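Local coordinates for 433aa long hypothetical phosphoribosylglycinamide formyl transferase (Pyrococcus horikoshii, PDB 2CZG), which is of unknown function in detail but combines a preATP-grasp domain, an ATP-grasp domain and a PurT-type C-terminal domain, consistent with membership of the ATP-grasp superfamily, at residues L25-L30 against A54-V59; L214-F219 against L318-G323; V226-K231 against R335-L340; A350-Y355 against L413-S418. All blocks are in the same frame, centred on the assembly; numbering follows the deposited sequence.

Contact 1 (L25-L30 against A54-V59); sequences LGSGEL and APAMQV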
# COMPACT_ATOMS: atom_id res chain seq x y z
N LEU A 25 3.24 -3.31 -19.64
CA LEU A 25 2.60 -3.03 -20.92
C LEU A 25 1.12 -2.99 -20.56
O LEU A 25 0.45 -4.03 -20.53
CB LEU A 25 2.90 -4.14 -21.94
CG LEU A 25 4.40 -4.36 -22.26
CD1 LEU A 25 4.55 -5.48 -23.29
CD2 LEU A 25 5.00 -3.08 -22.79
N GLY A 26 0.63 -1.79 -20.29
CA GLY A 26 -0.75 -1.57 -19.86
C GLY A 26 -0.57 -0.92 -18.50
O GLY A 26 0.09 -1.48 -17.61
N SER A 27 -1.16 0.26 -18.32
CA SER A 27 -0.98 0.99 -17.07
C SER A 27 -2.24 1.36 -16.31
O SER A 27 -2.31 2.46 -15.72
CB SER A 27 -0.18 2.26 -17.35
OG SER A 27 1.07 1.98 -17.96
N GLY A 28 -3.21 0.44 -16.32
CA GLY A 28 -4.47 0.64 -15.63
C GLY A 28 -4.33 0.40 -14.15
O GLY A 28 -3.21 0.28 -13.65
N GLU A 29 -5.45 0.31 -13.45
CA GLU A 29 -5.45 0.12 -12.00
C GLU A 29 -4.68 -1.11 -11.50
O GLU A 29 -4.19 -1.11 -10.37
CB GLU A 29 -6.90 0.06 -11.47
CG GLU A 29 -7.78 -0.98 -12.18
CD GLU A 29 -8.49 -0.41 -13.41
OE1 GLU A 29 -7.84 0.35 -14.16
OE2 GLU A 29 -9.68 -0.71 -13.62
N LEU A 30 -4.58 -2.15 -12.32
CA LEU A 30 -3.85 -3.36 -11.92
C LEU A 30 -2.35 -3.09 -12.03
O LEU A 30 -1.58 -3.41 -11.13
CB LEU A 30 -4.25 -4.55 -12.79
CG LEU A 30 -5.76 -4.80 -12.91
CD1 LEU A 30 -6.00 -6.00 -13.77
CD2 LEU A 30 -6.38 -5.00 -11.54
N ALA A 54 -1.56 7.53 -17.35
CA ALA A 54 -2.40 6.39 -17.01
C ALA A 54 -2.07 6.09 -15.53
O ALA A 54 -0.99 6.42 -15.03
CB ALA A 54 -2.05 5.21 -17.90
N PRO A 55 -3.00 5.48 -14.81
CA PRO A 55 -2.73 5.18 -13.40
C PRO A 55 -1.33 4.68 -13.01
O PRO A 55 -0.69 5.26 -12.14
CB PRO A 55 -3.81 4.17 -13.05
CG PRO A 55 -4.98 4.69 -13.85
CD PRO A 55 -4.34 5.01 -15.21
N ALA A 56 -0.85 3.61 -13.64
CA ALA A 56 0.45 3.08 -13.25
C ALA A 56 1.57 4.03 -13.58
O ALA A 56 2.62 4.01 -12.95
CB ALA A 56 0.73 1.73 -13.90
N MET A 57 1.36 4.88 -14.56
CA MET A 57 2.50 5.72 -14.81
C MET A 57 2.58 6.97 -13.98
O MET A 57 3.60 7.67 -14.04
CB MET A 57 2.65 5.96 -16.31
CG MET A 57 1.75 6.91 -16.92
SD MET A 57 1.69 6.78 -18.84
CE MET A 57 1.56 5.40 -19.18
N GLN A 58 1.58 7.24 -13.16
CA GLN A 58 1.70 8.38 -12.27
C GLN A 58 2.60 7.90 -11.12
O GLN A 58 3.29 8.69 -10.48
CB GLN A 58 0.32 8.82 -11.74
CG GLN A 58 -0.53 9.56 -12.75
CD GLN A 58 -1.91 9.74 -12.30
OE1 GLN A 58 -2.18 10.16 -11.13
NE2 GLN A 58 -2.92 9.47 -13.13
N VAL A 59 2.61 6.59 -10.88
CA VAL A 59 3.41 5.95 -9.81
C VAL A 59 4.80 5.47 -10.27
O VAL A 59 5.71 5.35 -9.46
CB VAL A 59 2.62 4.72 -9.21
CG1 VAL A 59 3.55 3.82 -8.39
CG2 VAL A 59 1.51 5.22 -8.30

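Contact 2 (L214-F219 against L318-G323); sequences LAVRHF and LRAVLG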
# COMPACT_ATOMS: atom_id res chain seq x y z
N LEU A 214 -6.67 -17.51 -7.88
CA LEU A 214 -5.45 -16.74 -8.16
C LEU A 214 -4.16 -17.51 -7.96
O LEU A 214 -3.24 -17.09 -7.23
CB LEU A 214 -5.47 -15.46 -7.31
CG LEU A 214 -6.64 -14.53 -7.65
CD1 LEU A 214 -6.87 -13.52 -6.52
CD2 LEU A 214 -6.35 -13.82 -8.99
N ALA A 215 -4.07 -18.65 -8.64
CA ALA A 215 -2.90 -19.52 -8.54
C ALA A 215 -1.63 -18.80 -8.99
O ALA A 215 -1.62 -18.15 -10.03
CB ALA A 215 -3.13 -20.78 -9.36
N VAL A 216 -0.56 -18.95 -8.21
CA VAL A 216 0.71 -18.31 -8.56
C VAL A 216 1.83 -19.32 -8.75
O VAL A 216 2.07 -20.16 -7.88
CB VAL A 216 1.21 -17.34 -7.48
CG1 VAL A 216 2.18 -16.34 -8.12
CG2 VAL A 216 0.07 -16.65 -6.80
N ARG A 217 2.53 -19.21 -9.87
CA ARG A 217 3.66 -20.07 -10.16
C ARG A 217 4.93 -19.28 -9.82
O ARG A 217 5.19 -18.22 -10.39
CB ARG A 217 3.66 -20.49 -11.64
CG ARG A 217 2.59 -21.55 -11.99
CD ARG A 217 2.58 -21.89 -13.48
NE ARG A 217 3.87 -22.35 -13.98
CZ ARG A 217 4.33 -23.60 -13.89
NH1 ARG A 217 3.61 -24.55 -13.32
NH2 ARG A 217 5.52 -23.90 -14.40
N HIS A 218 5.70 -19.79 -8.87
CA HIS A 218 6.92 -19.13 -8.45
C HIS A 218 7.96 -20.15 -7.99
O HIS A 218 7.67 -21.35 -7.87
CB HIS A 218 6.61 -18.20 -7.30
CG HIS A 218 6.07 -18.91 -6.10
ND1 HIS A 218 6.87 -19.31 -5.05
CD2 HIS A 218 4.82 -19.32 -5.79
CE1 HIS A 218 6.13 -19.93 -4.15
NE2 HIS A 218 4.89 -19.96 -4.58
N PHE A 219 9.17 -19.68 -7.73
CA PHE A 219 10.25 -20.54 -7.28
C PHE A 219 10.21 -20.83 -5.79
O PHE A 219 9.78 -19.98 -4.99
CB PHE A 219 11.60 -19.90 -7.57
CG PHE A 219 11.92 -19.79 -9.02
CD1 PHE A 219 11.90 -20.91 -9.84
CD2 PHE A 219 12.34 -18.58 -9.56
CE1 PHE A 219 12.29 -20.83 -11.18
CE2 PHE A 219 12.74 -18.48 -10.89
CZ PHE A 219 12.72 -19.60 -11.71
N LEU A 318 4.42 -9.74 -8.83
CA LEU A 318 5.73 -9.09 -8.89
C LEU A 318 6.82 -10.01 -8.37
O LEU A 318 7.83 -10.27 -9.05
CB LEU A 318 5.72 -7.82 -8.03
CG LEU A 318 6.58 -6.60 -8.41
CD1 LEU A 318 7.22 -6.05 -7.16
CD2 LEU A 318 7.63 -6.94 -9.44
N ARG A 319 6.64 -10.49 -7.14
CA ARG A 319 7.61 -11.37 -6.51
C ARG A 319 7.89 -12.59 -7.36
O ARG A 319 9.05 -12.95 -7.60
CB ARG A 319 7.14 -11.80 -5.12
CG ARG A 319 7.36 -10.68 -4.12
CD ARG A 319 6.67 -10.90 -2.80
NE ARG A 319 7.20 -12.06 -2.13
CZ ARG A 319 7.51 -12.10 -0.84
NH1 ARG A 319 7.35 -11.02 -0.10
NH2 ARG A 319 7.94 -13.23 -0.30
N ALA A 320 6.82 -13.19 -7.86
CA ALA A 320 6.96 -14.37 -8.68
C ALA A 320 7.83 -14.13 -9.92
O ALA A 320 8.73 -14.91 -10.20
CB ALA A 320 5.58 -14.90 -9.08
N VAL A 321 7.56 -13.04 -10.64
CA VAL A 321 8.28 -12.76 -11.87
C VAL A 321 9.68 -12.17 -11.73
O VAL A 321 10.42 -12.08 -12.72
CB VAL A 321 7.42 -11.90 -12.83
CG1 VAL A 321 6.08 -12.60 -13.05
CG2 VAL A 321 7.22 -10.47 -12.26
N LEU A 322 10.04 -11.77 -10.52
CA LEU A 322 11.39 -11.27 -10.27
C LEU A 322 12.20 -12.48 -9.81
O LEU A 322 13.42 -12.41 -9.70
CB LEU A 322 11.39 -10.19 -9.19
CG LEU A 322 10.77 -8.84 -9.55
CD1 LEU A 322 10.77 -7.92 -8.32
CD2 LEU A 322 11.55 -8.21 -10.68
N GLY A 323 11.51 -13.59 -9.56
CA GLY A 323 12.20 -14.79 -9.13
C GLY A 323 12.34 -14.92 -7.63
O GLY A 323 13.14 -15.70 -7.14
O HOH W 1 9.71 -16.70 -8.03

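Contact 3 (V226-K231 against R335-L340); sequences VTTFPK and RLFPML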
# COMPACT_ATOMS: atom_id res chain seq x y z
N VAL A 226 6.85 -24.00 -8.01
CA VAL A 226 5.71 -24.54 -7.29
C VAL A 226 4.52 -23.63 -7.58
O VAL A 226 4.68 -22.51 -8.09
CB VAL A 226 5.90 -24.59 -5.74
CG1 VAL A 226 6.96 -25.65 -5.38
CG2 VAL A 226 6.28 -23.21 -5.20
N THR A 227 3.33 -24.12 -7.26
CA THR A 227 2.11 -23.38 -7.48
C THR A 227 1.43 -23.29 -6.13
O THR A 227 1.16 -24.31 -5.51
CB THR A 227 1.19 -24.13 -8.46
OG1 THR A 227 1.93 -24.51 -9.61
CG2 THR A 227 0.05 -23.22 -8.91
N THR A 228 1.19 -22.07 -5.64
CA THR A 228 0.51 -21.94 -4.36
C THR A 228 -0.85 -21.32 -4.58
O THR A 228 -1.05 -20.49 -5.48
CB THR A 228 1.35 -21.16 -3.32
OG1 THR A 228 0.72 -19.91 -3.03
CG2 THR A 228 2.73 -20.96 -3.83
N PHE A 229 -1.81 -21.72 -3.77
CA PHE A 229 -3.15 -21.24 -3.97
C PHE A 229 -3.80 -20.41 -2.88
O PHE A 229 -3.84 -20.81 -1.72
CB PHE A 229 -4.09 -22.42 -4.27
CG PHE A 229 -3.61 -23.33 -5.38
CD1 PHE A 229 -2.68 -24.33 -5.13
CD2 PHE A 229 -4.13 -23.20 -6.67
CE1 PHE A 229 -2.27 -25.20 -6.15
CE2 PHE A 229 -3.73 -24.06 -7.69
CZ PHE A 229 -2.79 -25.06 -7.43
N PRO A 230 -4.30 -19.22 -3.25
CA PRO A 230 -4.97 -18.31 -2.31
C PRO A 230 -6.40 -18.84 -2.23
O PRO A 230 -6.80 -19.69 -3.04
CB PRO A 230 -4.95 -16.96 -3.03
CG PRO A 230 -3.75 -17.08 -3.94
CD PRO A 230 -3.90 -18.49 -4.46
N LYS A 231 -7.17 -18.34 -1.27
CA LYS A 231 -8.56 -18.76 -1.15
C LYS A 231 -9.30 -18.34 -2.40
O LYS A 231 -9.00 -17.29 -2.98
CB LYS A 231 -9.23 -18.12 0.07
CG LYS A 231 -8.90 -18.81 1.39
CD LYS A 231 -9.51 -20.20 1.43
CE LYS A 231 -9.16 -20.93 2.73
NZ LYS A 231 -10.01 -22.14 2.94
N ARG A 335 -0.11 -26.39 -1.64
CA ARG A 335 0.60 -25.29 -1.00
C ARG A 335 -0.36 -24.10 -1.09
O ARG A 335 -0.58 -23.54 -2.18
CB ARG A 335 1.91 -25.02 -1.76
CG ARG A 335 2.87 -24.06 -1.09
CD ARG A 335 4.17 -23.98 -1.89
NE ARG A 335 5.27 -23.32 -1.20
CZ ARG A 335 5.34 -22.01 -0.95
NH1 ARG A 335 4.36 -21.20 -1.33
NH2 ARG A 335 6.43 -21.50 -0.37
N LEU A 336 -0.96 -23.73 0.04
CA LEU A 336 -1.92 -22.62 0.11
C LEU A 336 -1.31 -21.29 0.57
O LEU A 336 -0.28 -21.25 1.24
CB LEU A 336 -3.05 -22.96 1.09
CG LEU A 336 -3.86 -24.23 0.88
CD1 LEU A 336 -5.14 -24.16 1.72
CD2 LEU A 336 -4.21 -24.37 -0.59
N PHE A 337 -1.97 -20.19 0.19
CA PHE A 337 -1.52 -18.88 0.64
C PHE A 337 -2.58 -18.40 1.63
O PHE A 337 -3.68 -18.07 1.24
CB PHE A 337 -1.44 -17.88 -0.50
CG PHE A 337 -0.74 -16.62 -0.10
CD1 PHE A 337 0.65 -16.57 -0.08
CD2 PHE A 337 -1.46 -15.53 0.38
CE1 PHE A 337 1.31 -15.46 0.41
CE2 PHE A 337 -0.80 -14.41 0.88
CZ PHE A 337 0.58 -14.38 0.90
N PRO A 338 -2.25 -18.37 2.93
CA PRO A 338 -3.18 -17.94 3.99
C PRO A 338 -3.81 -16.57 3.81
O PRO A 338 -3.13 -15.59 3.50
CB PRO A 338 -2.33 -18.02 5.26
CG PRO A 338 -1.35 -19.13 4.94
CD PRO A 338 -0.96 -18.80 3.52
N MET A 339 -5.12 -16.51 4.03
CA MET A 339 -5.88 -15.28 3.94
C MET A 339 -5.78 -14.59 5.31
O MET A 339 -5.67 -15.26 6.34
CB MET A 339 -7.33 -15.62 3.63
CG MET A 339 -8.27 -14.45 3.55
SD MET A 339 -9.85 -15.04 2.96
CE MET A 339 -10.46 -15.85 4.44
N LEU A 340 -5.79 -13.27 5.32
CA LEU A 340 -5.67 -12.51 6.56
C LEU A 340 -7.02 -12.19 7.18
O LEU A 340 -7.24 -12.40 8.36
CB LEU A 340 -4.90 -11.20 6.31
CG LEU A 340 -4.77 -10.31 7.55
CD1 LEU A 340 -3.84 -10.99 8.55
CD2 LEU A 340 -4.24 -8.92 7.19
O HOH W 2 0.32 -26.68 -4.74
O HOH W 3 -5.70 -16.52 0.39

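Contact 4 (A350-Y355 against L413-S418); sequences AKVSGY and LRTRSS. With SO4 (sulfate ion), chain D.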
# COMPACT_ATOMS: atom_id res chain seq x y z
N ALA A 350 -18.17 5.04 -14.08
CA ALA A 350 -18.60 6.34 -14.55
C ALA A 350 -19.83 6.18 -15.43
O ALA A 350 -19.93 5.21 -16.19
CB ALA A 350 -17.49 7.03 -15.33
N LYS A 351 -20.75 7.13 -15.33
CA LYS A 351 -21.95 7.12 -16.15
C LYS A 351 -21.94 8.37 -17.02
O LYS A 351 -22.97 8.78 -17.55
CB LYS A 351 -23.20 7.13 -15.26
CG LYS A 351 -23.40 5.86 -14.45
CD LYS A 351 -24.52 5.99 -13.41
CE LYS A 351 -25.87 6.30 -14.05
NZ LYS A 351 -26.97 6.42 -13.04
N VAL A 352 -20.76 8.98 -17.16
CA VAL A 352 -20.59 10.19 -17.96
C VAL A 352 -19.23 10.22 -18.66
O VAL A 352 -18.37 9.39 -18.39
CB VAL A 352 -20.72 11.46 -17.08
CG1 VAL A 352 -22.06 11.46 -16.37
CG2 VAL A 352 -19.60 11.49 -16.05
N SER A 353 -19.03 11.17 -19.57
CA SER A 353 -17.77 11.29 -20.28
C SER A 353 -17.16 12.65 -19.94
O SER A 353 -17.85 13.53 -19.43
CB SER A 353 -17.97 11.20 -21.80
OG SER A 353 -18.34 12.46 -22.34
N GLY A 354 -15.88 12.82 -20.23
CA GLY A 354 -15.25 14.09 -19.95
C GLY A 354 -13.96 14.01 -19.16
O GLY A 354 -13.62 12.99 -18.55
N TYR A 355 -13.25 15.12 -19.17
CA TYR A 355 -11.97 15.26 -18.50
C TYR A 355 -12.07 15.68 -17.02
O TYR A 355 -13.09 16.19 -16.59
CB TYR A 355 -11.14 16.27 -19.28
CG TYR A 355 -9.74 15.79 -19.55
CD1 TYR A 355 -8.75 15.99 -18.61
CD2 TYR A 355 -9.43 15.10 -20.72
CE1 TYR A 355 -7.47 15.51 -18.81
CE2 TYR A 355 -8.14 14.61 -20.93
CZ TYR A 355 -7.17 14.83 -19.97
OH TYR A 355 -5.88 14.38 -20.14
N LEU A 413 -20.11 10.86 -9.18
CA LEU A 413 -19.05 11.29 -10.07
C LEU A 413 -19.51 12.41 -10.98
O LEU A 413 -20.68 12.50 -11.36
CB LEU A 413 -18.56 10.14 -10.96
CG LEU A 413 -18.52 8.71 -10.41
CD1 LEU A 413 -17.95 7.79 -11.46
CD2 LEU A 413 -17.68 8.66 -9.16
N ARG A 414 -18.56 13.23 -11.38
CA ARG A 414 -18.81 14.34 -12.25
C ARG A 414 -17.56 14.50 -13.10
O ARG A 414 -16.47 14.06 -12.71
CB ARG A 414 -19.02 15.59 -11.40
CG ARG A 414 -19.87 16.62 -12.02
CD ARG A 414 -19.06 17.79 -12.42
NE ARG A 414 -18.79 18.71 -11.33
CZ ARG A 414 -18.00 19.76 -11.48
NH1 ARG A 414 -17.45 19.98 -12.66
NH2 ARG A 414 -17.78 20.60 -10.47
N THR A 415 -17.73 15.14 -14.24
CA THR A 415 -16.65 15.41 -15.17
C THR A 415 -16.63 16.94 -15.35
O THR A 415 -17.52 17.63 -14.81
CB THR A 415 -16.95 14.66 -16.49
OG1 THR A 415 -15.85 13.80 -16.81
CG2 THR A 415 -17.21 15.59 -17.61
N ARG A 416 -15.64 17.47 -16.06
CA ARG A 416 -15.52 18.92 -16.30
C ARG A 416 -16.72 19.42 -17.08
O ARG A 416 -17.18 20.54 -16.89
CB ARG A 416 -14.29 19.25 -17.15
CG ARG A 416 -13.17 19.97 -16.44
CD ARG A 416 -12.15 20.53 -17.45
NE ARG A 416 -12.62 21.81 -17.99
CZ ARG A 416 -12.51 22.97 -17.36
NH1 ARG A 416 -11.93 23.04 -16.16
NH2 ARG A 416 -13.00 24.07 -17.91
N SER A 417 -17.19 18.57 -17.99
CA SER A 417 -18.31 18.91 -18.85
C SER A 417 -19.56 18.05 -18.64
O SER A 417 -20.20 17.65 -19.61
CB SER A 417 -17.88 18.79 -20.31
OG SER A 417 -17.64 17.43 -20.62
N SER A 418 -19.89 17.74 -17.39
CA SER A 418 -21.09 16.96 -17.12
C SER A 418 -21.64 17.29 -15.74
O SER A 418 -21.07 18.11 -15.02
CB SER A 418 -20.81 15.45 -17.20
OG SER A 418 -20.34 14.96 -15.96
S SO4 D . -19.82 21.69 -7.99
O1 SO4 D . -18.82 22.72 -8.31
O2 SO4 D . -20.72 21.48 -9.14
O3 SO4 D . -19.14 20.42 -7.69
O4 SO4 D . -20.59 22.11 -6.81

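Contact 1 (L25-L30 against A54-V59)
S27 meets the start of the short, weakly bonded helix of about 55-59 with both its side chain and its carbonyl group. Its CB touches two methyl groups, lying 3.5 Å from CB of A54 and 3.6 Å from CB of A56. One atom further on, OG stands anti to the carbonyl carbon (chi1 -57°), a rotation that turns it to the terminal methyl of M57, whose CE lies 3.7 Å from S27 OG. The polar partner of this hydroxyl is V48 O on strand 44-49. M57 comes back to S27 through a bend at its last torsion, and its SD accepts a weak hydrogen bond from the backbone N of A54.

The carbonyl of S27 carries the one hydrogen bond between the segments. A56 N donates to S27 O over 2.8 Å, with an almost straight N-H...O angle of 177°, reaching the oxygen from above the carbonyl plane. P55 flanks this bond: its CD is 3.3 Å from S27 O, and its CB packs at 4.0 Å on G28 C. G26 and G28 are consistent with the glycine-rich turn of a Rossmann-type strand-turn-helix, in which strand 21-25 leads through the turn into helix 29-40, with G28 as N-cap. D49 and E89 hold the backbone N atoms of S27 and G28, respectively, while the carboxylate of E29 forms a salt bridge with K378.

An N-H in the first turn of a helix has no acceptor within that helix; S27 O supplies one to A56, while the methyl groups around it probably help to shield this buried bond from water.

Contact 2 (L214-F219 against L318-G323)
A320 fits its methyl group against strand 216-219, and the apolar packing centres on this one carbon. A320 CB lies 3.8 Å from CG1 of V216 and 3.9 Å from CB of H218. Both residues set out toward the helix from the backbone, but H218 touches A320 through CB alone. Between them the backbone completes the seat, with R217 O 3.6 Å from A320 CB. V216 reaches the methyl with the branch that stands anti to its backbone N (chi1 -158°). A second apolar contact lies at the end of the helix, where the ring of F219 presents its edge to G323: CD2 of F219 is 3.8 Å from CA of G323, close to the ring plane.

The strand belongs to the large mixed sheet to which the ATP-grasp domain contributes, running between strands 225-229 and 274-283, and helix 313-322 packs against it. The axes of 216-219 and 318-322 approach to 7.3 Å, at 44° between their N-to-C directions. G323 ends that helix in a Schellman motif, its positive phi turning the chain beside F219.

No direct hydrogen bond crosses the contact; one water bridges it, accepting from F219 N at 3.0 Å and donating to A320 O at 3.0 Å. A320 O also takes a backbone hydrogen bond from G323 N. Within the strand, H218 bends its imidazole away from the helix, and its ND1 donates to F219 O at 3.0 Å, with the oxygen somewhat tilted from the ring plane. On the helix, R319 turns aside from the strand; its NH2 binds P325 O, with a weak hydrogen bond to L366 O of the second subunit.

Contact 3 (V226-K231 against R335-L340)
F229 pairs with L336 in a parallel bridge, in which both backbone hydrogen bonds belong to F229. Its N donates to R335 O at 2.7 Å in the plane of that carbonyl, and its O accepts from F337 N, also at 2.7 Å, though here the donor stands 56° above the carbonyl plane. CA-H...O contacts from T228 to R335 O and from L336 to F229 O accompany the two bonds.

Water carries the ladder on at both ends. One molecule donates to T227 O at 2.6 Å and accepts from R335 N at 3.1 Å. The other accepts from K231 N at 2.9 Å and donates to F337 O at 2.7 Å. Each occupies the place where a direct parallel-sheet bond would otherwise fall.

Side chains pack on both faces. With CG anti to its backbone N (chi1 -170°) and the chain extended as far as NE, R335 passes V226 with CD and NE and brings NH1 to T228 CG2, obliquely. CG2 of V226 lies over one face of the guanidinium, 4.1 Å from R335 NE, while NH2 of R335 binds I326 O. On the other face of the sheet, F229 CB meets L336 CD2, and the F229 ring meets that of Y260 on helix 253-270. Beyond the bridged residues, P230 CG rests 4.2 Å from CB of F337, whose ring leads on to H307 and F311. K231 crosses M339 at about a right angle before its NZ reaches a salt bridge with E256.

Strand 225-229 thus joins strand 334-336 to the large mixed sheet through a short core of direct bonds, and the ordered waters satisfy backbone groups where the two segments are too far apart to bond directly.

Contact 4 (A350-Y355 against L413-S418)
Y355 and R416 make the clearest polar link between the two segments. R416 N donates to Y355 O at 2.9 Å, almost in line with the carbonyl bond. Nearby, T415 lies against G354, and the absence of a side chain there lets T415 CB approach G354 CA to 3.9 Å. V352 slides past T415 in the opposite direction and sets its CG2 3.5 Å from OG of S418. At the far end, L413 CD1 packs on the backbone of A350, 3.5 Å from its CA.

The next shell shapes 413-418. Residues T415 to S418 form a type I beta turn, and S418 OG, held between its own backbone N and carbonyl carbon (chi1 86°), takes a hydrogen bond of 3.1 Å from T415 N. R414 points away from residues 350-355 but folds back through bends at chi2 and chi3: its NH1 donates to T415 O at 3.2 Å, and its NH2 to O3 of a sulfate at 3.1 Å, straight (171°) and in the guanidinium plane.

Further out, the segments belong to different small sheets, 354-355 pairing with 380-381, and 412-414 lying between 358-360 and 421-422. R416 reaches a salt bridge with D17 of the second subunit.

In the crystal the guanidinium of R414 is thus gripped through both NH1 and NH2, by a backbone carbonyl and by an anion, probably from the crystallisation liquor, that would partly balance its charge.

How the contacts relate
Contacts 2 and 3 form one continuous unit. Their strands, 209-219 and 225-229, are antiparallel neighbours in the large mixed sheet, probably hydrogen-bonded through H218 O to V226 N (2.8 Å) and V216 O to T228 N (3.1 Å), and the centres lie about 12 Å apart. Contact 1, in the preATP-grasp region, is separate: its centre is about 20 Å from those of contacts 2 and 4, with nearest atoms about 9 Å away. The centres of contacts 3 and 4 are about 40 Å apart, on opposite sides of the chain's centre. All four reach the second subunit, contact 1 through Q58 and V59 and contact 4 through Y355 and R416; these two also have a sulfate nearby, beside E29 and R414.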